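Local atomic coordinates of 6-carboxyhexanoate--CoA ligase (PDB entry 5TV8), a protein that is a ligase of the BioW family, with helices packed against antiparallel, parallel and mixed beta sheets. Residues 18-23 and 37-42; 96-101 and 177-182; 116-121 and 214-219. All coordinates share one frame; numbering follows the deposited sequence.

In the fold
Contacts 2 and 3 are buried and adjoining, their centres about 8 Å apart, because strands 177-181 and 214-219 are neighbours in one mixed sheet. Contact 2 lays helix 91-103 on that sheet through apolar packing, with no bond between the segments; contact 3 pairs strands 214-219 and 116-119 through backbone hydrogen bonds plus apolar packing. Contact 1, only partly buried, lies across the chain's centre, about 25 and 27 Å away between centres, where the exit of helix 29-38 meets a separate antiparallel sheet and Arg39 reaches over to strand 15-25, with Pro40 beside it. All three meet APC: contact 1 at its phosphate end, contacts 2 and 3 at its inner phosphate, contact 3 also at its adenosine.

Contact 1: residues 18-23 and 37-42; sequences SGAERI and LNRPKE. With APC (diphosphomethylphosphonic acid adenosyl ester), chain C.
Arg39 NE approaches two oxygens of the strand, lying 3.3 Å from Gly19 O and 3.5 Å from Ser18 OG. The setting is a beta-alpha-beta crossover: strand 15-25 leads into helix 29-38 and on to strand 45-52, which runs parallel to strand 15-25 with the antiparallel strand 3-12 lying between them. Residues 37-42 are the exit from that helix, folding back on the strand that preceded it.

Arg39 reaches the strand because its chain is extended from CG to NE, with CG anti to the backbone N (chi1 -175°). Ser18 OG stands at the edge of the guanidinium, near its plane, whereas Ala20 CB lies over one face and also touches Arg39 CD at 3.8 Å. Next along the loop, the Pro40 ring sets its CG 3.6 Å from Ser18 CB, a second apolar touch. Pro40 also reaches Ala10 and Met46, so the turn rests on all three strands of the sheet.

Farther along the strand, Arg22 NH2 comes 4.2 Å from Arg39 NH1. The Arg22 guanidinium has its own anionic partner, since its NE makes a salt bridge with Glu35 on helix 29-38. Arg39 NH2, for its part, is 4.5 Å from APC O1G, too far for a bond, yet near enough that the phosphate probably offsets some of the positive charge. At Gly19 the backbone itself faces the ligand, with Gly19 N 3.4 Å from APC O2G. Within the strand, Arg22 NH1 donates to Glu21 O at 2.9 Å (151° at the hydrogen), reaching that oxygen from above the carbonyl plane, 47° out of it.

Contact 2: residues 96-101 and 177-182; sequences KAVEIL and AELCWS. With PML (pimelic acid), chain E; APC (diphosphomethylphosphonic acid adenosyl ester), chain C.
Leu101 and Trp181 supply the aromatic part of the contact. The CD1 methyl of Leu101 sits over one face of the indole in a CH-pi contact, 4.1 Å from the centroid of the six-membered ring and 8° off its normal. Leu101 CB adds a second touch, 3.6 Å from Trp181 CZ2. The ring gets there because Trp181 CG lies between the backbone N and the carbonyl carbon (chi1 66°), which turns the indole back to the helix, while its NE1 is satisfied by Leu212 O.

The remaining packing is aliphatic. Val98 divides its branches: CG2 meets Leu179 CD2 at 3.8 Å and CG1 meets Trp181 CH2 at 4.0 Å, crossing both side chains at about a right angle. Ala97 CB touches the same Leu179 CD2 at 3.9 Å, and the Leu101 and Leu179 side chains run antiparallel, with Leu101 CD1 beside Leu179 CG.

The ligands are met on the far side and at the end of the strand. Cys180 points away from the helix and its SG packs 3.7 Å from C2 of PML, whereas the polar contact is Ser182 OG, which donates to APC O2A at 2.9 Å.

The helix and strand axes diverge by 28°, the near-parallel fit of a helix layered on a sheet in an alpha/beta fold, with the ligand site on the sheet's other face.

Contact 3: residues 116-121 and 214-219; sequences VLMDIE and GRVYFV. With APC (diphosphomethylphosphonic acid adenosyl ester), chain C.
Val219 and Met118, the two residues with the most surface buried by the pairing, are joined through their backbones: Val219 N donates to Met118 O at 2.9 Å. Val219 O then accepts Ile120 N at 3.0 Å, just beyond the end of strand 116-119, where Asp119 OD1 accepts the backbone N of Glu121 in an Asx turn. Val219 CG2, held between its backbone N and carbonyl carbon, is turned to Leu117 CB on the face covered by helix 224-233.

Met118 works on the other face. Its N donates to Tyr217 O at 2.8 Å, so both its backbone groups are used across the pair. Its side chain lies alongside Phe218, pointing the same way, and SD comes 3.7 Å from Phe218 CE1; this Met-aromatic contact is oblique, the sulfur 62° off the ring normal. Met118 CB also meets Val216 CG1 at 3.8 Å, and that methyl packs over a face of the Phe218 ring.

Val116 opens the ladder. Val116 N donates to Arg215 O at 3.0 Å and Val116 O receives Tyr217 N at 2.9 Å, the latter nearly straight (173°). Beside these bonds Val116 CB rests 3.9 Å from Val216 CG2. Each of Val116 and Met118 bonds to the two residues flanking its opposite number, the pattern of parallel strands, whose axes here differ by 34°.

Arg215 adds weak bonds from NE to APC O4' and from NH2 to APC O1A. The chemistry therefore implies a division of labour: backbone bonds and apolar side chains join the strands, while the charge of Arg215 is shared between Glu178, by a salt bridge, and APC, by those weak bonds.

Contact 1: residues 18-23 and 37-42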
loop_
_atom_site.group_PDB
_atom_site.type_symbol
_atom_site.label_atom_id
_atom_site.label_comp_id
_atom_site.label_asym_id
_atom_site.label_seq_id
_atom_site.Cartn_x
_atom_site.Cartn_y
_atom_site.Cartn_z
ATOM N N SER A 18 -13.623 4.561 4.803
ATOM C CA SER A 18 -13.558 3.513 3.772
ATOM C C SER A 18 -13.133 4.082 2.429
ATOM O O SER A 18 -13.410 5.245 2.124
ATOM C CB SER A 18 -14.901 2.805 3.613
ATOM O OG SER A 18 -14.751 1.665 2.789
ATOM N N GLY A 19 -12.473 3.246 1.634
ATOM C CA GLY A 19 -11.894 3.657 0.361
ATOM C C GLY A 19 -11.503 2.448 -0.464
ATOM O O GLY A 19 -11.128 1.404 0.090
ATOM N N ALA A 20 -11.604 2.577 -1.791
ATOM C CA ALA A 20 -11.238 1.494 -2.710
ATOM C C ALA A 20 -11.201 1.971 -4.147
ATOM O O ALA A 20 -11.838 2.973 -4.502
ATOM C CB ALA A 20 -12.203 0.325 -2.564
ATOM N N GLU A 21 -10.449 1.253 -4.975
ATOM C CA GLU A 21 -10.516 1.443 -6.411
ATOM C C GLU A 21 -10.663 0.118 -7.130
ATOM O O GLU A 21 -10.138 -0.905 -6.694
ATOM C CB GLU A 21 -9.290 2.187 -6.929
ATOM C CG GLU A 21 -9.291 2.413 -8.437
ATOM C CD GLU A 21 -8.239 3.409 -8.892
ATOM O OE1 GLU A 21 -7.303 3.715 -8.110
ATOM O OE2 GLU A 21 -8.361 3.897 -10.042
ATOM N N ARG A 22 -11.412 0.156 -8.227
ATOM C CA ARG A 22 -11.569 -0.974 -9.133
ATOM C C ARG A 22 -11.436 -0.454 -10.565
ATOM O O ARG A 22 -11.946 0.629 -10.900
ATOM C CB ARG A 22 -12.940 -1.615 -8.946
ATOM C CG ARG A 22 -13.207 -2.174 -7.554
ATOM C CD ARG A 22 -12.404 -3.436 -7.290
ATOM N NE ARG A 22 -12.733 -3.970 -5.974
ATOM C CZ ARG A 22 -12.075 -3.695 -4.834
ATOM N NH1 ARG A 22 -11.010 -2.887 -4.814
ATOM N NH2 ARG A 22 -12.489 -4.253 -3.704
ATOM N N ILE A 23 -10.727 -1.210 -11.399
ATOM C CA ILE A 23 -10.530 -0.832 -12.794
ATOM C C ILE A 23 -11.069 -1.972 -13.644
ATOM O O ILE A 23 -10.482 -3.049 -13.669
ATOM C CB ILE A 23 -9.047 -0.567 -13.128
ATOM C CG1 ILE A 23 -8.376 0.303 -12.042
ATOM C CG2 ILE A 23 -8.914 0.122 -14.470
ATOM C CD1 ILE A 23 -6.959 0.690 -12.381
ATOM N N LEU A 37 -20.131 0.660 -3.354
ATOM C CA LEU A 37 -21.243 1.304 -2.674
ATOM C C LEU A 37 -21.525 0.552 -1.385
ATOM O O LEU A 37 -21.817 1.158 -0.353
ATOM C CB LEU A 37 -22.499 1.316 -3.549
ATOM C CG LEU A 37 -23.778 1.919 -2.943
ATOM C CD1 LEU A 37 -23.712 3.433 -2.915
ATOM C CD2 LEU A 37 -25.002 1.487 -3.722
ATOM N N ASN A 38 -21.428 -0.771 -1.446
ATOM C CA ASN A 38 -21.778 -1.606 -0.307
ATOM C C ASN A 38 -20.670 -1.700 0.732
ATOM O O ASN A 38 -20.877 -2.226 1.830
ATOM C CB ASN A 38 -22.143 -3.008 -0.786
ATOM C CG ASN A 38 -22.826 -3.839 0.293
ATOM O OD1 ASN A 38 -23.838 -3.429 0.870
ATOM N ND2 ASN A 38 -22.281 -5.017 0.562
ATOM N N ARG A 39 -19.499 -1.189 0.379
ATOM C CA ARG A 39 -18.271 -1.550 1.074
ATOM C C ARG A 39 -18.195 -1.077 2.530
ATOM O O ARG A 39 -17.919 -1.895 3.404
ATOM C CB ARG A 39 -17.043 -1.122 0.272
ATOM C CG ARG A 39 -15.731 -1.563 0.883
ATOM C CD ARG A 39 -14.575 -0.862 0.200
ATOM N NE ARG A 39 -13.332 -0.955 0.963
ATOM C CZ ARG A 39 -12.565 -2.042 1.003
ATOM N NH1 ARG A 39 -12.921 -3.144 0.335
ATOM N NH2 ARG A 39 -11.447 -2.030 1.718
ATOM N N PRO A 40 -18.449 0.218 2.801
ATOM C CA PRO A 40 -18.427 0.647 4.204
ATOM C C PRO A 40 -19.650 0.143 4.967
ATOM O O PRO A 40 -20.744 0.070 4.398
ATOM C CB PRO A 40 -18.468 2.177 4.117
ATOM C CG PRO A 40 -18.376 2.514 2.659
ATOM C CD PRO A 40 -18.838 1.317 1.914
ATOM N N LYS A 41 -19.461 -0.210 6.237
ATOM C CA LYS A 41 -20.577 -0.676 7.065
ATOM C C LYS A 41 -21.512 0.478 7.425
ATOM O O LYS A 41 -22.726 0.286 7.539
ATOM C CB LYS A 41 -20.096 -1.409 8.329
ATOM C CG LYS A 41 -19.190 -0.608 9.261
ATOM C CD LYS A 41 -17.759 -1.130 9.254
ATOM C CE LYS A 41 -17.631 -2.410 10.075
ATOM N NZ LYS A 41 -16.293 -3.053 9.929
ATOM N N GLU A 42 -20.929 1.672 7.568
ATOM C CA GLU A 42 -21.622 2.868 8.035
ATOM C C GLU A 42 -20.971 4.102 7.419
ATOM O O GLU A 42 -19.747 4.224 7.445
ATOM C CB GLU A 42 -21.531 2.932 9.567
ATOM C CG GLU A 42 -22.171 4.151 10.221
ATOM C CD GLU A 42 -23.696 4.110 10.231
ATOM O OE1 GLU A 42 -24.312 5.170 10.489
ATOM O OE2 GLU A 42 -24.284 3.031 9.986
HETATM P PG APC C . -8.842 2.680 3.201
HETATM O O1G APC C . -8.558 1.247 2.813
HETATM O O2G APC C . -10.076 2.834 4.065
HETATM O O3G APC C . -8.740 3.657 2.046
HETATM P PB APC C . -7.022 2.046 5.239
HETATM O O1B APC C . -6.265 2.796 6.447
HETATM O O2B APC C . -8.084 1.163 5.787
HETATM O O3B APC C . -7.630 3.103 4.187
HETATM P PA APC C . -4.365 0.770 5.323
HETATM O O1A APC C . -3.572 -0.157 4.498
HETATM O O2A APC C . -4.710 0.175 6.781
HETATM C C3A APC C . -5.838 1.047 4.324
HETATM O "O5'" APC C . -3.552 2.135 5.541
HETATM C "C5'" APC C . -2.398 2.088 6.372
HETATM C "C4'" APC C . -1.426 3.180 5.967
HETATM O "O4'" APC C . -1.030 3.029 4.604
HETATM C "C3'" APC C . -2.049 4.559 6.091
HETATM O "O3'" APC C . -1.750 5.112 7.376
HETATM C "C2'" APC C . -1.414 5.340 4.970
HETATM O "O2'" APC C . -0.220 5.937 5.472
HETATM C "C1'" APC C . -0.959 4.307 3.966
HETATM N N9 APC C . -1.813 4.239 2.754
HETATM C C8 APC C . -3.103 3.818 2.699
HETATM N N7 APC C . -3.582 3.853 1.429
HETATM C C5 APC C . -2.569 4.290 0.639
HETATM C C6 APC C . -2.380 4.557 -0.812
HETATM N N6 APC C . -3.388 4.360 -1.701
HETATM N N1 APC C . -1.168 5.007 -1.219
HETATM C C2 APC C . -0.154 5.217 -0.346
HETATM N N3 APC C . -0.253 5.001 0.983
HETATM C C4 APC C . -1.410 4.544 1.521
#

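Contact 2: residues 96-101 and 177-182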
loop_
_atom_site.group_PDB
_atom_site.type_symbol
_atom_site.label_atom_id
_atom_site.label_comp_id
_atom_site.label_asym_id
_atom_site.label_seq_id
_atom_site.Cartn_x
_atom_site.Cartn_y
_atom_site.Cartn_z
ATOM N N LYS A 96 15.288 4.532 10.607
ATOM C CA LYS A 96 14.608 5.818 10.571
ATOM C C LYS A 96 13.158 5.690 10.098
ATOM O O LYS A 96 12.271 6.396 10.595
ATOM C CB LYS A 96 15.379 6.822 9.708
ATOM C CG LYS A 96 15.159 8.280 10.103
ATOM C CD LYS A 96 16.339 9.164 9.695
ATOM C CE LYS A 96 17.573 8.974 10.581
ATOM N NZ LYS A 96 18.830 9.506 9.967
ATOM N N ALA A 97 12.921 4.786 9.152
ATOM C CA ALA A 97 11.570 4.549 8.656
ATOM C C ALA A 97 10.698 3.971 9.756
ATOM O O ALA A 97 9.604 4.479 10.005
ATOM C CB ALA A 97 11.582 3.634 7.441
ATOM N N VAL A 98 11.193 2.927 10.421
ATOM C CA VAL A 98 10.460 2.321 11.525
ATOM C C VAL A 98 10.132 3.333 12.616
ATOM O O VAL A 98 8.990 3.395 13.086
ATOM C CB VAL A 98 11.204 1.138 12.168
ATOM C CG1 VAL A 98 10.298 0.463 13.198
ATOM C CG2 VAL A 98 11.643 0.136 11.113
ATOM N N GLU A 99 11.129 4.120 13.010
ATOM C CA GLU A 99 10.929 5.131 14.032
ATOM C C GLU A 99 9.810 6.080 13.619
ATOM O O GLU A 99 8.896 6.329 14.405
ATOM C CB GLU A 99 12.215 5.906 14.321
ATOM C CG GLU A 99 12.324 6.336 15.778
ATOM C CD GLU A 99 12.854 7.753 15.964
ATOM O OE1 GLU A 99 13.894 8.101 15.352
ATOM O OE2 GLU A 99 12.231 8.519 16.740
ATOM N N ILE A 100 9.867 6.570 12.378
ATOM C CA ILE A 100 8.854 7.492 11.859
ATOM C C ILE A 100 7.470 6.888 11.978
ATOM O O ILE A 100 6.562 7.534 12.498
ATOM C CB ILE A 100 9.111 7.890 10.387
ATOM C CG1 ILE A 100 10.292 8.853 10.296
ATOM C CG2 ILE A 100 7.863 8.519 9.752
ATOM C CD1 ILE A 100 10.601 9.302 8.891
ATOM N N LEU A 101 7.317 5.649 11.510
ATOM C CA LEU A 101 6.017 4.983 11.550
ATOM C C LEU A 101 5.511 4.785 12.974
ATOM O O LEU A 101 4.356 5.102 13.269
ATOM C CB LEU A 101 6.005 3.660 10.755
ATOM C CG LEU A 101 6.014 3.684 9.211
ATOM C CD1 LEU A 101 5.555 2.351 8.631
ATOM C CD2 LEU A 101 5.173 4.806 8.619
ATOM N N ALA A 177 11.942 -0.228 -2.368
ATOM C CA ALA A 177 11.477 -1.068 -1.281
ATOM C C ALA A 177 10.410 -0.322 -0.500
ATOM O O ALA A 177 10.384 0.913 -0.503
ATOM C CB ALA A 177 12.635 -1.451 -0.370
ATOM N N GLU A 178 9.540 -1.079 0.168
ATOM C CA GLU A 178 8.468 -0.512 0.977
ATOM C C GLU A 178 8.486 -1.083 2.388
ATOM O O GLU A 178 8.733 -2.272 2.566
ATOM C CB GLU A 178 7.121 -0.806 0.325
ATOM C CG GLU A 178 5.896 -0.234 1.035
ATOM C CD GLU A 178 4.611 -0.510 0.252
ATOM O OE1 GLU A 178 4.746 -0.814 -0.950
ATOM O OE2 GLU A 178 3.489 -0.436 0.817
ATOM N N LEU A 179 8.224 -0.232 3.377
ATOM C CA LEU A 179 7.860 -0.693 4.717
ATOM C C LEU A 179 6.442 -0.248 4.984
ATOM O O LEU A 179 6.096 0.917 4.757
ATOM C CB LEU A 179 8.786 -0.121 5.790
ATOM C CG LEU A 179 8.357 -0.270 7.260
ATOM C CD1 LEU A 179 8.390 -1.725 7.710
ATOM C CD2 LEU A 179 9.232 0.586 8.173
ATOM N N CYS A 180 5.624 -1.169 5.489
ATOM C CA CYS A 180 4.224 -0.887 5.719
ATOM C C CYS A 180 3.665 -1.702 6.859
ATOM O O CYS A 180 3.986 -2.878 7.022
ATOM C CB CYS A 180 3.411 -1.213 4.451
ATOM S SG CYS A 180 1.629 -1.247 4.756
ATOM N N TRP A 181 2.805 -1.079 7.646
ATOM C CA TRP A 181 1.877 -1.840 8.470
ATOM C C TRP A 181 0.568 -1.083 8.599
ATOM O O TRP A 181 0.548 0.146 8.504
ATOM C CB TRP A 181 2.480 -2.252 9.821
ATOM C CG TRP A 181 2.824 -1.153 10.829
ATOM C CD1 TRP A 181 1.947 -0.417 11.577
ATOM C CD2 TRP A 181 4.140 -0.748 11.244
ATOM N NE1 TRP A 181 2.631 0.449 12.403
ATOM C CE2 TRP A 181 3.979 0.259 12.230
ATOM C CE3 TRP A 181 5.439 -1.138 10.882
ATOM C CZ2 TRP A 181 5.074 0.891 12.853
ATOM C CZ3 TRP A 181 6.533 -0.499 11.498
ATOM C CH2 TRP A 181 6.336 0.501 12.474
ATOM N N SER A 182 -0.524 -1.826 8.758
ATOM C CA SER A 182 -1.877 -1.253 8.811
ATOM C C SER A 182 -2.054 -0.249 9.955
ATOM O O SER A 182 -1.284 -0.232 10.912
ATOM C CB SER A 182 -2.910 -2.369 8.945
ATOM O OG SER A 182 -4.224 -1.861 8.824
HETATM C C1 PML E . -2.533 -2.784 5.523
HETATM O O11 PML E . -3.593 -3.373 5.860
HETATM O O12 PML E . -2.448 -1.558 5.415
HETATM C C2 PML E . -1.260 -3.514 5.216
HETATM C C3 PML E . -1.171 -4.797 6.004
HETATM C C4 PML E . -0.465 -5.785 5.107
HETATM C C5 PML E . -1.341 -7.001 4.939
HETATM C C6 PML E . -0.651 -8.143 5.671
HETATM C C7 PML E . -0.782 -9.379 4.821
HETATM O O71 PML E . -0.071 -9.435 3.811
HETATM O O72 PML E . -1.582 -10.279 5.152
HETATM P PG APC C . -8.842 2.680 3.201
HETATM O O1G APC C . -8.558 1.247 2.813
HETATM O O2G APC C . -10.076 2.834 4.065
HETATM O O3G APC C . -8.740 3.657 2.046
HETATM P PB APC C . -7.022 2.046 5.239
HETATM O O1B APC C . -6.265 2.796 6.447
HETATM O O2B APC C . -8.084 1.163 5.787
HETATM O O3B APC C . -7.630 3.103 4.187
HETATM P PA APC C . -4.365 0.770 5.323
HETATM O O1A APC C . -3.572 -0.157 4.498
HETATM O O2A APC C . -4.710 0.175 6.781
HETATM C C3A APC C . -5.838 1.047 4.324
HETATM O "O5'" APC C . -3.552 2.135 5.541
HETATM C "C5'" APC C . -2.398 2.088 6.372
HETATM C "C4'" APC C . -1.426 3.180 5.967
HETATM O "O4'" APC C . -1.030 3.029 4.604
HETATM C "C3'" APC C . -2.049 4.559 6.091
HETATM O "O3'" APC C . -1.750 5.112 7.376
HETATM C "C2'" APC C . -1.414 5.340 4.970
HETATM O "O2'" APC C . -0.220 5.937 5.472
HETATM C "C1'" APC C . -0.959 4.307 3.966
HETATM N N9 APC C . -1.813 4.239 2.754
HETATM C C8 APC C . -3.103 3.818 2.699
HETATM N N7 APC C . -3.582 3.853 1.429
HETATM C C5 APC C . -2.569 4.290 0.639
HETATM C C6 APC C . -2.380 4.557 -0.812
HETATM N N6 APC C . -3.388 4.360 -1.701
HETATM N N1 APC C . -1.168 5.007 -1.219
HETATM C C2 APC C . -0.154 5.217 -0.346
HETATM N N3 APC C . -0.253 5.001 0.983
HETATM C C4 APC C . -1.410 4.544 1.521
#

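Contact 3: residues 116-121 and 214-219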
loop_
_atom_site.group_PDB
_atom_site.type_symbol
_atom_site.label_atom_id
_atom_site.label_comp_id
_atom_site.label_asym_id
_atom_site.label_seq_id
_atom_site.Cartn_x
_atom_site.Cartn_y
_atom_site.Cartn_z
ATOM N N VAL A 116 5.191 8.177 3.110
ATOM C CA VAL A 116 6.459 8.888 3.170
ATOM C C VAL A 116 7.276 8.460 1.958
ATOM O O VAL A 116 7.324 7.269 1.630
ATOM C CB VAL A 116 7.267 8.492 4.435
ATOM C CG1 VAL A 116 8.664 9.109 4.427
ATOM C CG2 VAL A 116 6.517 8.843 5.722
ATOM N N LEU A 117 7.914 9.417 1.288
ATOM C CA LEU A 117 8.905 9.099 0.269
ATOM C C LEU A 117 10.271 9.357 0.849
ATOM O O LEU A 117 10.702 10.495 0.931
ATOM C CB LEU A 117 8.698 9.951 -0.979
ATOM C CG LEU A 117 7.299 9.870 -1.593
ATOM C CD1 LEU A 117 7.209 10.719 -2.848
ATOM C CD2 LEU A 117 6.922 8.433 -1.891
ATOM N N MET A 118 10.953 8.299 1.255
ATOM C CA MET A 118 12.247 8.447 1.884
ATOM C C MET A 118 13.381 8.253 0.901
ATOM O O MET A 118 13.408 7.280 0.146
ATOM C CB MET A 118 12.393 7.463 3.043
ATOM C CG MET A 118 13.683 7.614 3.833
ATOM S SD MET A 118 13.662 6.629 5.334
ATOM C CE MET A 118 12.731 7.699 6.431
ATOM N N ASP A 119 14.322 9.188 0.938
ATOM C CA ASP A 119 15.550 9.118 0.163
ATOM C C ASP A 119 16.400 7.936 0.663
ATOM O O ASP A 119 16.793 7.928 1.825
ATOM C CB ASP A 119 16.272 10.465 0.343
ATOM C CG ASP A 119 17.574 10.554 -0.413
ATOM O OD1 ASP A 119 18.390 9.621 -0.329
ATOM O OD2 ASP A 119 17.806 11.587 -1.063
ATOM N N ILE A 120 16.666 6.942 -0.202
ATOM C CA ILE A 120 17.410 5.719 0.203
ATOM C C ILE A 120 18.780 6.021 0.795
ATOM O O ILE A 120 19.259 5.293 1.663
ATOM C CB ILE A 120 17.656 4.686 -0.945
ATOM C CG1 ILE A 120 17.574 5.323 -2.333
ATOM C CG2 ILE A 120 16.752 3.463 -0.837
ATOM C CD1 ILE A 120 18.921 5.643 -2.957
ATOM N N GLU A 121 19.411 7.081 0.304
ATOM C CA GLU A 121 20.765 7.435 0.704
ATOM C C GLU A 121 20.757 8.214 2.019
ATOM O O GLU A 121 21.560 7.940 2.913
ATOM C CB GLU A 121 21.454 8.268 -0.389
ATOM C CG GLU A 121 21.830 7.528 -1.674
ATOM C CD GLU A 121 22.042 8.463 -2.872
ATOM O OE1 GLU A 121 22.597 9.572 -2.704
ATOM O OE2 GLU A 121 21.652 8.096 -3.998
ATOM N N GLY A 214 1.281 2.966 8.693
ATOM C CA GLY A 214 1.777 3.764 7.603
ATOM C C GLY A 214 2.554 3.016 6.554
ATOM O O GLY A 214 2.655 1.785 6.587
ATOM N N ARG A 215 3.092 3.786 5.614
ATOM C CA ARG A 215 3.899 3.279 4.523
ATOM C C ARG A 215 5.069 4.208 4.311
ATOM O O ARG A 215 4.927 5.445 4.387
ATOM C CB ARG A 215 3.080 3.192 3.222
ATOM C CG ARG A 215 2.262 1.929 3.124
ATOM C CD ARG A 215 1.426 1.884 1.863
ATOM N NE ARG A 215 0.127 1.279 2.146
ATOM C CZ ARG A 215 -0.133 -0.020 2.079
ATOM N NH1 ARG A 215 0.809 -0.878 1.732
ATOM N NH2 ARG A 215 -1.337 -0.461 2.369
ATOM N N VAL A 216 6.220 3.603 4.043
ATOM C CA VAL A 216 7.400 4.327 3.623
ATOM C C VAL A 216 7.903 3.679 2.334
ATOM O O VAL A 216 8.058 2.450 2.262
ATOM C CB VAL A 216 8.503 4.344 4.724
ATOM C CG1 VAL A 216 9.758 5.062 4.238
ATOM C CG2 VAL A 216 7.964 5.001 5.998
ATOM N N TYR A 217 8.120 4.527 1.325
ATOM C CA TYR A 217 8.645 4.133 0.038
ATOM C C TYR A 217 10.076 4.600 -0.016
ATOM O O TYR A 217 10.353 5.792 0.112
ATOM C CB TYR A 217 7.857 4.786 -1.112
ATOM C CG TYR A 217 6.397 4.404 -1.209
ATOM C CD1 TYR A 217 5.888 3.337 -0.483
ATOM C CD2 TYR A 217 5.528 5.093 -2.061
ATOM C CE1 TYR A 217 4.553 2.962 -0.580
ATOM C CE2 TYR A 217 4.182 4.732 -2.163
ATOM C CZ TYR A 217 3.705 3.659 -1.414
ATOM O OH TYR A 217 2.392 3.263 -1.486
ATOM N N PHE A 218 10.982 3.655 -0.214
ATOM C CA PHE A 218 12.394 3.953 -0.301
ATOM C C PHE A 218 12.747 4.218 -1.748
ATOM O O PHE A 218 12.844 3.303 -2.558
ATOM C CB PHE A 218 13.216 2.796 0.269
ATOM C CG PHE A 218 13.034 2.604 1.745
ATOM C CD1 PHE A 218 13.743 3.385 2.651
ATOM C CD2 PHE A 218 12.150 1.648 2.231
ATOM C CE1 PHE A 218 13.572 3.221 4.019
ATOM C CE2 PHE A 218 11.978 1.476 3.602
ATOM C CZ PHE A 218 12.691 2.259 4.497
ATOM N N VAL A 219 12.929 5.492 -2.058
ATOM C CA VAL A 219 13.141 5.944 -3.417
ATOM C C VAL A 219 14.465 6.683 -3.575
ATOM O O VAL A 219 14.955 7.334 -2.637
ATOM C CB VAL A 219 11.974 6.852 -3.884
ATOM C CG1 VAL A 219 10.654 6.082 -3.891
ATOM C CG2 VAL A 219 11.863 8.099 -3.020
HETATM P PG APC C . -8.842 2.680 3.201
HETATM O O1G APC C . -8.558 1.247 2.813
HETATM O O2G APC C . -10.076 2.834 4.065
HETATM O O3G APC C . -8.740 3.657 2.046
HETATM P PB APC C . -7.022 2.046 5.239
HETATM O O1B APC C . -6.265 2.796 6.447
HETATM O O2B APC C . -8.084 1.163 5.787
HETATM O O3B APC C . -7.630 3.103 4.187
HETATM P PA APC C . -4.365 0.770 5.323
HETATM O O1A APC C . -3.572 -0.157 4.498
HETATM O O2A APC C . -4.710 0.175 6.781
HETATM C C3A APC C . -5.838 1.047 4.324
HETATM O "O5'" APC C . -3.552 2.135 5.541
HETATM C "C5'" APC C . -2.398 2.088 6.372
HETATM C "C4'" APC C . -1.426 3.180 5.967
HETATM O "O4'" APC C . -1.030 3.029 4.604
HETATM C "C3'" APC C . -2.049 4.559 6.091
HETATM O "O3'" APC C . -1.750 5.112 7.376
HETATM C "C2'" APC C . -1.414 5.340 4.970
HETATM O "O2'" APC C . -0.220 5.937 5.472
HETATM C "C1'" APC C . -0.959 4.307 3.966
HETATM N N9 APC C . -1.813 4.239 2.754
HETATM C C8 APC C . -3.103 3.818 2.699
HETATM N N7 APC C . -3.582 3.853 1.429
HETATM C C5 APC C . -2.569 4.290 0.639
HETATM C C6 APC C . -2.380 4.557 -0.812
HETATM N N6 APC C . -3.388 4.360 -1.701
HETATM N N1 APC C . -1.168 5.007 -1.219
HETATM C C2 APC C . -0.154 5.217 -0.346
HETATM N N3 APC C . -0.253 5.001 0.983
HETATM C C4 APC C . -1.410 4.544 1.521
#